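PDB 1ZEL: AbiEi antitoxin C-terminal domain-containing protein from Mycobacterium tuberculosis, which is of unknown function but probably binds DNA through a winged-helix domain and carries a domain related to AbiEi-type antitoxins. Local coordinates for residues A185-I190 with D208-D213. Numbering follows the deposited sequence.
Sequences ALLVQI and DDLVAD. With NA (sodium ion), chain C.
L187 and L210 bring the two helices nearest, with CA atoms 7.9 Å apart. The short axes pass at 10.9 Å, their directions 119° apart. That spacing leaves the joining to leucine and valine branches, and no hydrogen bond crosses. L187 CB points at the second helix, and with CG anti to the backbone N (chi1 -169°) CD1 comes up against L210 CD2 at 4.1 Å; the same methyl lies 4.3 Å from V211 CG2. L210 spreads its two methyls over both leucines, CD2 on L187 and CD1 at 4.3 Å from L186 CD2. This buried apolar seam belongs to the all-helical part of the AbiEi antitoxin C-terminal domain, where L187 also packs on A234 and L237 of helix 228-240. Away from the seam, the polar side of 208-213 holds a sodium ion between D209 and D213. D209 binds it twice, through its backbone O and through OD1 at 2.2 Å, while D213 chelates with both carboxylate oxygens, OD1 at 2.3 Å and OD2 at 2.5 Å from the sodium. R167 completes the site. Y115 OH hydrogen-bonds to D213 OD2, and Y115 also touches L210, linking metal site and apolar side.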
loop_
_atom_site.group_PDB
_atom_site.type_symbol
_atom_site.label_atom_id
_atom_site.label_comp_id
_atom_site.label_asym_id
_atom_site.label_seq_id
_atom_site.Cartn_x
_atom_site.Cartn_y
_atom_site.Cartn_z
ATOM N N ALA A 185 -1.519 -10.294 -7.392
ATOM C CA ALA A 185 -1.473 -8.942 -7.947
ATOM C C ALA A 185 -0.137 -8.284 -7.635
ATOM O O ALA A 185 0.398 -7.535 -8.454
ATOM C CB ALA A 185 -2.655 -8.101 -7.469
ATOM N N LEU A 186 0.414 -8.592 -6.462
ATOM C CA LEU A 186 1.743 -8.111 -6.120
ATOM C C LEU A 186 2.780 -8.636 -7.110
ATOM O O LEU A 186 3.575 -7.862 -7.648
ATOM C CB LEU A 186 2.121 -8.540 -4.706
ATOM C CG LEU A 186 3.573 -8.263 -4.320
ATOM C CD1 LEU A 186 3.912 -6.753 -4.285
ATOM C CD2 LEU A 186 3.809 -8.921 -3.009
ATOM N N LEU A 187 2.746 -9.938 -7.379
ATOM C CA LEU A 187 3.753 -10.535 -8.237
ATOM C C LEU A 187 3.609 -9.934 -9.634
ATOM O O LEU A 187 4.606 -9.592 -10.289
ATOM C CB LEU A 187 3.600 -12.058 -8.285
ATOM C CG LEU A 187 4.727 -12.862 -8.939
ATOM C CD1 LEU A 187 4.853 -14.252 -8.288
ATOM C CD2 LEU A 187 4.466 -12.976 -10.475
ATOM N N VAL A 188 2.375 -9.821 -10.112
ATOM C CA VAL A 188 2.177 -9.250 -11.450
ATOM C C VAL A 188 2.626 -7.785 -11.494
ATOM O O VAL A 188 3.207 -7.337 -12.479
ATOM C CB VAL A 188 0.747 -9.424 -11.949
ATOM C CG1 VAL A 188 0.554 -8.670 -13.261
ATOM C CG2 VAL A 188 0.461 -10.942 -12.141
ATOM N N GLN A 189 2.395 -7.060 -10.411
ATOM C CA GLN A 189 2.808 -5.662 -10.355
ATOM C C GLN A 189 4.313 -5.553 -10.535
ATOM O O GLN A 189 4.801 -4.790 -11.366
ATOM C CB GLN A 189 2.428 -5.030 -9.013
ATOM C CG GLN A 189 2.869 -3.557 -8.926
ATOM C CD GLN A 189 3.030 -3.074 -7.512
ATOM O OE1 GLN A 189 2.303 -3.489 -6.625
ATOM N NE2 GLN A 189 3.982 -2.172 -7.293
ATOM N N ILE A 190 5.055 -6.314 -9.736
ATOM C CA ILE A 190 6.500 -6.143 -9.732
ATOM C C ILE A 190 7.159 -6.766 -10.995
ATOM O O ILE A 190 8.245 -6.349 -11.399
ATOM C CB ILE A 190 7.080 -6.688 -8.415
ATOM C CG1 ILE A 190 6.919 -8.200 -8.342
ATOM C CG2 ILE A 190 6.309 -6.085 -7.217
ATOM C CD1 ILE A 190 7.596 -8.814 -7.097
ATOM N N ASP A 208 10.292 -17.807 -2.663
ATOM C CA ASP A 208 9.663 -19.137 -2.522
ATOM C C ASP A 208 8.309 -19.019 -1.784
ATOM O O ASP A 208 7.271 -19.596 -2.205
ATOM C CB ASP A 208 10.592 -20.116 -1.792
ATOM C CG ASP A 208 11.154 -19.565 -0.460
ATOM O OD1 ASP A 208 10.881 -18.415 -0.018
ATOM O OD2 ASP A 208 11.915 -20.314 0.165
ATOM N N ASP A 209 8.331 -18.213 -0.721
ATOM C CA ASP A 209 7.165 -17.959 0.115
ATOM C C ASP A 209 6.058 -17.313 -0.730
ATOM O O ASP A 209 4.907 -17.736 -0.679
ATOM C CB ASP A 209 7.572 -17.046 1.283
ATOM C CG ASP A 209 6.553 -17.026 2.430
ATOM O OD1 ASP A 209 5.457 -17.632 2.316
ATOM O OD2 ASP A 209 6.872 -16.408 3.468
ATOM N N LEU A 210 6.407 -16.293 -1.508
ATOM C CA LEU A 210 5.422 -15.602 -2.360
ATOM C C LEU A 210 4.782 -16.539 -3.388
ATOM O O LEU A 210 3.543 -16.636 -3.517
ATOM C CB LEU A 210 6.107 -14.416 -3.053
ATOM C CG LEU A 210 5.413 -13.719 -4.231
ATOM C CD1 LEU A 210 4.098 -13.105 -3.859
ATOM C CD2 LEU A 210 6.328 -12.640 -4.801
ATOM N N VAL A 211 5.641 -17.266 -4.086
ATOM C CA VAL A 211 5.244 -18.109 -5.206
ATOM C C VAL A 211 4.325 -19.241 -4.748
ATOM O O VAL A 211 3.351 -19.555 -5.423
ATOM C CB VAL A 211 6.508 -18.648 -5.927
ATOM C CG1 VAL A 211 6.165 -19.824 -6.838
ATOM C CG2 VAL A 211 7.164 -17.526 -6.727
ATOM N N ALA A 212 4.633 -19.849 -3.605
ATOM C CA ALA A 212 3.746 -20.840 -2.996
ATOM C C ALA A 212 2.324 -20.314 -2.698
ATOM O O ALA A 212 1.386 -21.105 -2.589
ATOM C CB ALA A 212 4.381 -21.411 -1.716
ATOM N N ASP A 213 2.164 -19.002 -2.583
ATOM C CA ASP A 213 0.860 -18.396 -2.251
ATOM C C ASP A 213 0.060 -17.935 -3.451
ATOM O O ASP A 213 -1.025 -17.387 -3.263
ATOM C CB ASP A 213 1.018 -17.188 -1.304
ATOM C CG ASP A 213 1.665 -17.570 0.014
ATOM O OD1 ASP A 213 1.648 -18.763 0.354
ATOM O OD2 ASP A 213 2.234 -16.704 0.708
HETATM NA NA NA C . 3.658 -18.595 1.375
#